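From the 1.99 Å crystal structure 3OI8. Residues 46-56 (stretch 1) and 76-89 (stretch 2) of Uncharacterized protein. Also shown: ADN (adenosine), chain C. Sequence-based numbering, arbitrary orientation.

Stretch 1 46-56: TRSRMNVLKEN
Stretch 2 (76-89) VIGEDKDEVLGILH

How do the two backbones join? L53 and K54 run parallel to V76 and I77, with CA atoms 4.7 Å apart for L53–V76 and 5.2 Å for K54–I77. Both polar atoms of I77's backbone serve stretch 1: I77 N donates to L53 O (2.8 Å, 164°), and E55 N donates to I77 O (2.9 Å, 146°). E55 N also has a weak bond to water 1 (N to O 3.4 Å). L53 O also receives a CA-H contact from V76 CA at 3.3 Å. V76 meanwhile spends its own N and O on its hairpin partner strand: V76 N reaches G86 O at 2.8 Å, and L85 N reaches V76 O at 2.7 Å.

What satisfies the ammonium group of K81? The side chain, m at chi1 and t thereafter, extends to the 3-10 segment 47-49 and the loop residue after it, donating from K81 NZ to R47 O (3.2 Å) and weakly to M50 O (3.4 Å). R47 O also accepts from M50 N at 3.1 Å, so one carbonyl serves two donors. The aliphatic part is covered too, with K81 CD 3.5 Å from CE of selenomethionine M50.

Which side chains meet across the sheet? L53 (m, t) and V76 (t) share one sheet face, CB to CG2 4.2 Å, while L53 CD1 reaches L88 CD2 at 3.4 Å. I77 (p, t) packs CD1 3.9 Å from V52 CG2. On the face of K54 and I77, K54 NZ lies 3.6 Å from I77 CD1, a methyl that can accept no hydrogen bond. E55 CD approaches L85 CD1 at 3.3 Å.

How does the turn place K81 against stretch 1? K81 sits inside a type I turn from D80 to E83, its CA-to-CB bond toward stretch 1. E83 N to D80 O (2.9 Å) closes the turn; D80 OD1 accepts from D82 N (3.0 Å).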

ATOM      1  N   THR A  46      13.393  -8.131  10.695  1.00 24.96           N
ATOM      2  CA  THR A  46      14.593  -7.933  11.507  1.00 27.43           C
ATOM      3  C   THR A  46      15.835  -7.731  10.633  1.00 28.10           C
ATOM      4  O   THR A  46      15.883  -8.244   9.517  1.00 25.31           O
ATOM      5  CB  THR A  46      14.830  -9.117  12.455  1.00 32.86           C
ATOM      6  OG1 THR A  46      15.863  -8.767  13.388  1.00 33.96           O
ATOM      7  CG2 THR A  46      15.238 -10.361  11.662  1.00 34.53           C
ATOM      8  N   ARG A  47      16.834  -7.010  11.155  1.00 25.21           N
ATOM      9  CA  ARG A  47      18.043  -6.658  10.391  1.00 32.60           C
ATOM     10  C   ARG A  47      18.661  -7.818   9.614  1.00 29.80           C
ATOM     11  O   ARG A  47      18.885  -7.726   8.409  1.00 28.76           O
ATOM     12  CB  ARG A  47      19.110  -6.059  11.312  1.00 32.04           C
ATOM     13  CG  ARG A  47      20.411  -5.688  10.611  1.00 27.21           C
ATOM     14  CD  ARG A  47      21.496  -5.342  11.643  1.00 24.76           C
ATOM     15  NE  ARG A  47      21.825  -6.469  12.522  1.00 21.16           N
ATOM     16  CZ  ARG A  47      21.336  -6.639  13.755  1.00 30.94           C
ATOM     17  NH1 ARG A  47      20.486  -5.757  14.263  1.00 22.50           N
ATOM     18  NH2 ARG A  47      21.702  -7.688  14.493  1.00 22.17           N
ATOM     19  N   SER A  48      18.951  -8.909  10.305  1.00 25.41           N
ATOM     20  CA  SER A  48      19.634 -10.023   9.664  1.00 33.68           C
ATOM     21  C   SER A  48      18.830 -10.647   8.518  1.00 36.69           C
ATOM     22  O   SER A  48      19.344 -11.492   7.796  1.00 37.50           O
ATOM     23  CB  SER A  48      20.052 -11.082  10.699  1.00 39.06           C
ATOM     24  OG  SER A  48      19.026 -11.309  11.657  1.00 39.82           O
ATOM     25  N   ARG A  49      17.583 -10.216   8.334  1.00 32.66           N
ATOM     26  CA  ARG A  49      16.727 -10.781   7.282  1.00 30.65           C
ATOM     27  C   ARG A  49      16.338  -9.801   6.166  1.00 36.39           C
ATOM     28  O   ARG A  49      15.654 -10.181   5.207  1.00 42.52           O
ATOM     29  CB  ARG A  49      15.453 -11.377   7.892  1.00 28.40           C
ATOM     30  CG  ARG A  49      15.719 -12.549   8.819  1.00 37.57           C
ATOM     31  CD  ARG A  49      14.428 -13.101   9.411  1.00 41.08           C
ATOM     32  NE  ARG A  49      14.701 -14.158  10.383  1.00 51.40           N
ATOM     33  CZ  ARG A  49      13.770 -14.773  11.106  1.00 57.65           C
ATOM     34  NH1 ARG A  49      12.490 -14.438  10.975  1.00 59.66           N
ATOM     35  NH2 ARG A  49      14.120 -15.721  11.964  1.00 51.91           N
HETATM   36  N   MSE A  50      16.750  -8.542   6.281  1.00 22.83           N
HETATM   37  CA  MSE A  50      16.405  -7.573   5.242  1.00 25.60           C
HETATM   38  C   MSE A  50      17.160  -7.877   3.957  1.00 33.58           C
HETATM   39  O   MSE A  50      18.312  -8.301   4.003  1.00 25.86           O
HETATM   40  CB  MSE A  50      16.804  -6.169   5.670  1.00 28.98           C
HETATM   41  CG  MSE A  50      16.309  -5.749   7.012  1.00 28.67           C
HETATM   42 SE   MSE A  50      16.999  -3.975   7.340  0.63 30.93          SE
HETATM   43  CE  MSE A  50      18.903  -4.362   7.289  1.00 44.13           C
ATOM     44  N   ASN A  51      16.526  -7.631   2.811  1.00 31.29           N
ATOM     45  CA  ASN A  51      17.220  -7.696   1.531  1.00 33.51           C
ATOM     46  C   ASN A  51      17.713  -6.301   1.176  1.00 33.89           C
ATOM     47  O   ASN A  51      16.898  -5.395   0.979  1.00 32.67           O
ATOM     48  CB  ASN A  51      16.293  -8.220   0.423  1.00 34.48           C
ATOM     49  CG  ASN A  51      15.943  -9.689   0.594  1.00 45.28           C
ATOM     50  OD1 ASN A  51      14.779 -10.071   0.489  1.00 49.72           O
ATOM     51  ND2 ASN A  51      16.952 -10.519   0.857  1.00 44.66           N
ATOM     52  N   VAL A  52      19.036  -6.123   1.110  1.00 26.27           N
ATOM     53  CA  VAL A  52      19.618  -4.801   0.858  1.00 25.19           C
ATOM     54  C   VAL A  52      20.468  -4.761  -0.420  1.00 27.17           C
ATOM     55  O   VAL A  52      20.848  -5.803  -0.963  1.00 23.88           O
ATOM     56  CB  VAL A  52      20.500  -4.351   2.042  1.00 23.45           C
ATOM     57  CG1 VAL A  52      19.682  -4.296   3.336  1.00 23.64           C
ATOM     58  CG2 VAL A  52      21.699  -5.298   2.203  1.00 26.00           C
ATOM     59  N   LEU A  53      20.786  -3.553  -0.884  1.00 19.05           N
ATOM     60  CA  LEU A  53      21.689  -3.387  -2.029  1.00 23.55           C
ATOM     61  C   LEU A  53      22.966  -2.692  -1.579  1.00 22.48           C
ATOM     62  O   LEU A  53      22.908  -1.792  -0.736  1.00 20.88           O
ATOM     63  CB  LEU A  53      21.015  -2.531  -3.106  1.00 22.97           C
ATOM     64  CG  LEU A  53      19.670  -3.069  -3.621  1.00 30.54           C
ATOM     65  CD1 LEU A  53      19.027  -2.054  -4.551  1.00 27.57           C
ATOM     66  CD2 LEU A  53      19.870  -4.402  -4.326  1.00 32.71           C
ATOM     67  N   LYS A  54      24.108  -3.093  -2.142  1.00 25.19           N
ATOM     68  CA  LYS A  54      25.388  -2.475  -1.805  1.00 21.78           C
ATOM     69  C   LYS A  54      25.578  -1.210  -2.626  1.00 23.74           C
ATOM     70  O   LYS A  54      25.268  -1.172  -3.811  1.00 24.99           O
ATOM     71  CB  LYS A  54      26.579  -3.407  -2.078  1.00 30.86           C
ATOM     72  CG  LYS A  54      26.446  -4.844  -1.605  1.00 44.24           C
ATOM     73  CD  LYS A  54      25.953  -4.957  -0.181  1.00 60.66           C
ATOM     74  CE  LYS A  54      25.752  -6.433   0.181  1.00 74.70           C
ATOM     75  NZ  LYS A  54      24.769  -6.665   1.284  1.00 73.99           N
ATOM     76  N   GLU A  55      26.079  -0.180  -1.965  1.00 30.24           N
ATOM     77  CA  GLU A  55      26.363   1.127  -2.546  1.00 28.69           C
ATOM     78  C   GLU A  55      26.941   1.049  -3.963  1.00 30.31           C
ATOM     79  O   GLU A  55      26.467   1.724  -4.880  1.00 31.53           O
ATOM     80  CB  GLU A  55      27.376   1.831  -1.616  1.00 31.42           C
ATOM     81  CG  GLU A  55      27.534   3.329  -1.797  1.00 40.80           C
ATOM     82  CD  GLU A  55      28.451   3.959  -0.738  1.00 40.36           C
ATOM     83  OE1 GLU A  55      29.137   3.214   0.007  1.00 36.82           O
ATOM     84  OE2 GLU A  55      28.482   5.209  -0.647  1.00 45.04           O
ATOM     85  N   ASN A  56      27.976   0.230  -4.139  1.00 23.85           N
ATOM     86  CA  ASN A  56      28.783   0.280  -5.362  1.00 25.87           C
ATOM     87  C   ASN A  56      28.512  -0.858  -6.349  1.00 31.94           C
ATOM     88  O   ASN A  56      29.283  -1.082  -7.283  1.00 31.34           O
ATOM     89  CB  ASN A  56      30.281   0.336  -5.017  1.00 31.81           C
ATOM     90  CG  ASN A  56      30.694   1.660  -4.385  1.00 38.11           C
ATOM     91  OD1 ASN A  56      30.114   2.714  -4.667  1.00 37.59           O
ATOM     92  ND2 ASN A  56      31.716   1.613  -3.532  1.00 44.33           N
ATOM     93  N   VAL A  76      19.709   0.774   0.863  1.00 14.73           N
ATOM     94  CA  VAL A  76      21.018   0.699   0.227  1.00 12.64           C
ATOM     95  C   VAL A  76      22.057   0.940   1.321  1.00 11.30           C
ATOM     96  O   VAL A  76      21.923   1.894   2.084  1.00 16.83           O
ATOM     97  CB  VAL A  76      21.165   1.740  -0.888  1.00 17.04           C
ATOM     98  CG1 VAL A  76      22.620   1.783  -1.404  1.00 16.24           C
ATOM     99  CG2 VAL A  76      20.200   1.415  -2.056  1.00 15.54           C
ATOM    100  N   ILE A  77      23.072   0.079   1.395  1.00 14.71           N
ATOM    101  CA  ILE A  77      24.016   0.124   2.507  1.00 18.20           C
ATOM    102  C   ILE A  77      25.440   0.461   2.071  1.00 23.00           C
ATOM    103  O   ILE A  77      25.831   0.273   0.906  1.00 21.86           O
ATOM    104  CB  ILE A  77      24.070  -1.200   3.284  1.00 20.31           C
ATOM    105  CG1 ILE A  77      24.530  -2.340   2.365  1.00 24.48           C
ATOM    106  CG2 ILE A  77      22.734  -1.490   3.937  1.00 22.70           C
ATOM    107  CD1 ILE A  77      25.042  -3.567   3.082  1.00 22.62           C
ATOM    108  N   GLY A  78      26.203   0.962   3.030  1.00 22.27           N
ATOM    109  CA  GLY A  78      27.615   1.217   2.833  1.00 17.32           C
ATOM    110  C   GLY A  78      28.375   0.002   3.320  1.00 25.77           C
ATOM    111  O   GLY A  78      28.310  -1.058   2.702  1.00 24.55           O
ATOM    112  N   GLU A  79      29.068   0.140   4.448  1.00 25.06           N
ATOM    113  CA  GLU A  79      29.956  -0.924   4.920  1.00 36.11           C
ATOM    114  C   GLU A  79      29.208  -2.173   5.374  1.00 38.90           C
ATOM    115  O   GLU A  79      29.688  -3.296   5.203  1.00 39.67           O
ATOM    116  CB  GLU A  79      30.846  -0.429   6.062  1.00 47.54           C
ATOM    117  CG  GLU A  79      31.690  -1.540   6.653  1.00 64.51           C
ATOM    118  CD  GLU A  79      32.434  -1.125   7.904  1.00 78.21           C
ATOM    119  OE1 GLU A  79      33.523  -1.692   8.163  1.00 75.75           O
ATOM    120  OE2 GLU A  79      31.927  -0.236   8.627  1.00 83.76           O
ATOM    121  N   ASP A  80      28.042  -1.964   5.977  1.00 33.21           N
ATOM    122  CA  ASP A  80      27.208  -3.049   6.474  1.00 27.35           C
ATOM    123  C   ASP A  80      25.821  -2.485   6.785  1.00 27.31           C
ATOM    124  O   ASP A  80      25.527  -1.313   6.503  1.00 22.44           O
ATOM    125  CB  ASP A  80      27.827  -3.719   7.717  1.00 25.88           C
ATOM    126  CG  ASP A  80      28.042  -2.750   8.863  1.00 35.26           C
ATOM    127  OD1 ASP A  80      27.335  -1.720   8.924  1.00 28.85           O
ATOM    128  OD2 ASP A  80      28.918  -3.022   9.716  1.00 48.36           O
ATOM    129  N   LYS A  81      24.969  -3.310   7.370  1.00 23.56           N
ATOM    130  CA  LYS A  81      23.570  -2.916   7.519  1.00 28.33           C
ATOM    131  C   LYS A  81      23.363  -1.834   8.571  1.00 29.70           C
ATOM    132  O   LYS A  81      22.270  -1.273   8.686  1.00 23.79           O
ATOM    133  CB  LYS A  81      22.694  -4.134   7.793  1.00 31.86           C
ATOM    134  CG  LYS A  81      22.659  -5.104   6.636  1.00 36.30           C
ATOM    135  CD  LYS A  81      21.775  -6.300   6.933  1.00 34.42           C
ATOM    136  CE  LYS A  81      21.670  -7.191   5.707  1.00 33.81           C
ATOM    137  NZ  LYS A  81      20.965  -8.446   6.057  1.00 45.02           N
ATOM    138  N   ASP A  82      24.410  -1.535   9.338  1.00 23.79           N
ATOM    139  CA  ASP A  82      24.350  -0.420  10.286  1.00 25.24           C
ATOM    140  C   ASP A  82      24.691   0.920   9.623  1.00 31.03           C
ATOM    141  O   ASP A  82      24.690   1.974  10.266  1.00 23.42           O
ATOM    142  CB  ASP A  82      25.240  -0.710  11.506  1.00 30.15           C
ATOM    143  CG  ASP A  82      24.636  -1.783  12.396  1.00 33.18           C
ATOM    144  OD1 ASP A  82      23.392  -1.759  12.561  1.00 27.85           O
ATOM    145  OD2 ASP A  82      25.372  -2.660  12.893  1.00 30.21           O
ATOM    146  N   GLU A  83      24.981   0.875   8.327  1.00 16.69           N
ATOM    147  CA  GLU A  83      25.186   2.104   7.574  1.00 16.41           C
ATOM    148  C   GLU A  83      24.208   2.169   6.396  1.00 17.88           C
ATOM    149  O   GLU A  83      24.577   1.842   5.272  1.00 22.03           O
ATOM    150  CB  GLU A  83      26.652   2.219   7.089  1.00 21.31           C
ATOM    151  CG  GLU A  83      26.918   3.563   6.423  1.00 32.52           C
ATOM    152  CD  GLU A  83      28.346   3.754   5.911  1.00 38.79           C
ATOM    153  OE1 GLU A  83      29.096   2.762   5.762  1.00 29.15           O
ATOM    154  OE2 GLU A  83      28.706   4.921   5.648  1.00 45.56           O
ATOM    155  N   VAL A  84      22.959   2.556   6.657  1.00 19.45           N
ATOM    156  CA  VAL A  84      21.960   2.639   5.590  1.00 17.44           C
ATOM    157  C   VAL A  84      22.069   4.020   4.965  1.00 18.45           C
ATOM    158  O   VAL A  84      21.999   5.028   5.662  1.00 29.80           O
ATOM    159  CB  VAL A  84      20.504   2.396   6.098  1.00 19.02           C
ATOM    160  CG1 VAL A  84      19.484   2.608   4.939  1.00 18.58           C
ATOM    161  CG2 VAL A  84      20.344   1.009   6.682  1.00 19.73           C
ATOM    162  N   LEU A  85      22.252   4.064   3.652  1.00 21.11           N
ATOM    163  CA  LEU A  85      22.515   5.329   2.961  1.00 18.97           C
ATOM    164  C   LEU A  85      21.246   5.912   2.382  1.00 24.72           C
ATOM    165  O   LEU A  85      21.179   7.095   2.037  1.00 22.31           O
ATOM    166  CB  LEU A  85      23.520   5.091   1.831  1.00 22.90           C
ATOM    167  CG  LEU A  85      24.810   4.404   2.284  1.00 29.70           C
ATOM    168  CD1 LEU A  85      25.658   3.977   1.093  1.00 26.34           C
ATOM    169  CD2 LEU A  85      25.590   5.328   3.217  1.00 31.08           C
ATOM    170  N   GLY A  86      20.236   5.068   2.238  1.00 14.70           N
ATOM    171  CA  GLY A  86      19.061   5.475   1.508  1.00 15.03           C
ATOM    172  C   GLY A  86      18.187   4.304   1.116  1.00 17.86           C
ATOM    173  O   GLY A  86      18.460   3.153   1.475  1.00 19.48           O
ATOM    174  N   ILE A  87      17.129   4.613   0.372  1.00 15.90           N
ATOM    175  CA  ILE A  87      16.195   3.617  -0.134  1.00 12.42           C
ATOM    176  C   ILE A  87      16.179   3.711  -1.661  1.00 21.37           C
ATOM    177  O   ILE A  87      16.097   4.805  -2.218  1.00 20.09           O
ATOM    178  CB  ILE A  87      14.750   3.889   0.363  1.00 19.92           C
ATOM    179  CG1 ILE A  87      14.704   4.117   1.877  1.00 25.26           C
ATOM    180  CG2 ILE A  87      13.811   2.768  -0.058  1.00 19.13           C
ATOM    181  CD1 ILE A  87      15.172   2.941   2.711  1.00 24.91           C
ATOM    182  N   LEU A  88      16.276   2.565  -2.331  1.00 18.09           N
ATOM    183  CA  LEU A  88      16.061   2.501  -3.764  1.00 16.33           C
ATOM    184  C   LEU A  88      14.705   1.890  -4.010  1.00 21.92           C
ATOM    185  O   LEU A  88      14.395   0.846  -3.443  1.00 18.37           O
ATOM    186  CB  LEU A  88      17.091   1.611  -4.463  1.00 15.51           C
ATOM    187  CG  LEU A  88      16.632   1.370  -5.915  1.00 29.66           C
ATOM    188  CD1 LEU A  88      16.970   2.549  -6.818  1.00 30.79           C
ATOM    189  CD2 LEU A  88      17.172   0.075  -6.498  1.00 32.66           C
ATOM    190  N   HIS A  89      13.917   2.553  -4.854  1.00 24.15           N
ATOM    191  CA  HIS A  89      12.635   2.056  -5.349  1.00 19.93           C
ATOM    192  C   HIS A  89      12.869   1.362  -6.680  1.00 19.26           C
ATOM    193  O   HIS A  89      13.404   1.967  -7.610  1.00 21.17           O
ATOM    194  CB  HIS A  89      11.684   3.233  -5.545  1.00 19.58           C
ATOM    195  CG  HIS A  89      11.307   3.900  -4.262  1.00 31.69           C
ATOM    196  ND1 HIS A  89      10.016   4.287  -3.971  1.00 43.54           N
ATOM    197  CD2 HIS A  89      12.046   4.204  -3.170  1.00 35.79           C
ATOM    198  CE1 HIS A  89       9.984   4.821  -2.762  1.00 40.85           C
ATOM    199  NE2 HIS A  89      11.204   4.783  -2.255  1.00 34.94           N
TER
HETATM  200  O5' ADN C   2       7.794  -7.923  -0.756  1.00 77.59           O
HETATM  201  C5' ADN C   2       6.858  -8.850  -0.269  1.00 77.88           C
HETATM  202  C4' ADN C   2       6.971  -8.960   1.282  1.00 84.07           C
HETATM  203  O4' ADN C   2       8.369  -9.092   1.677  1.00 82.79           O
HETATM  204  C3' ADN C   2       6.403  -7.702   1.972  1.00 85.97           C
HETATM  205  O3' ADN C   2       5.128  -7.977   2.486  1.00 88.85           O
HETATM  206  C2' ADN C   2       7.370  -7.402   3.091  1.00 83.67           C
HETATM  207  O2' ADN C   2       6.949  -8.027   4.282  1.00 85.15           O
HETATM  208  C1' ADN C   2       8.684  -8.054   2.659  1.00 79.19           C
HETATM  209  N9  ADN C   2       9.611  -7.081   2.084  1.00 68.45           N
HETATM  210  C8  ADN C   2       9.290  -5.959   1.107  1.00 61.71           C
HETATM  211  N7  ADN C   2      10.585  -5.269   0.772  1.00 58.33           N
HETATM  212  C5  ADN C   2      11.712  -5.979   1.541  1.00 59.85           C
HETATM  213  C6  ADN C   2      13.251  -5.738   1.600  1.00 46.99           C
HETATM  214  N6  ADN C   2      13.850  -4.686   0.779  1.00 29.86           N
HETATM  215  N1  ADN C   2      14.085  -6.591   2.438  1.00 48.94           N
HETATM  216  C2  ADN C   2      13.469  -7.718   3.254  1.00 52.25           C
HETATM  217  N3  ADN C   2      11.959  -7.959   3.194  1.00 55.88           N
HETATM  218  C4  ADN C   2      11.108  -7.091   2.341  1.00 63.11           C
HETATM  219  O   HOH W   1      28.107  -1.812   0.212  1.00 40.13           O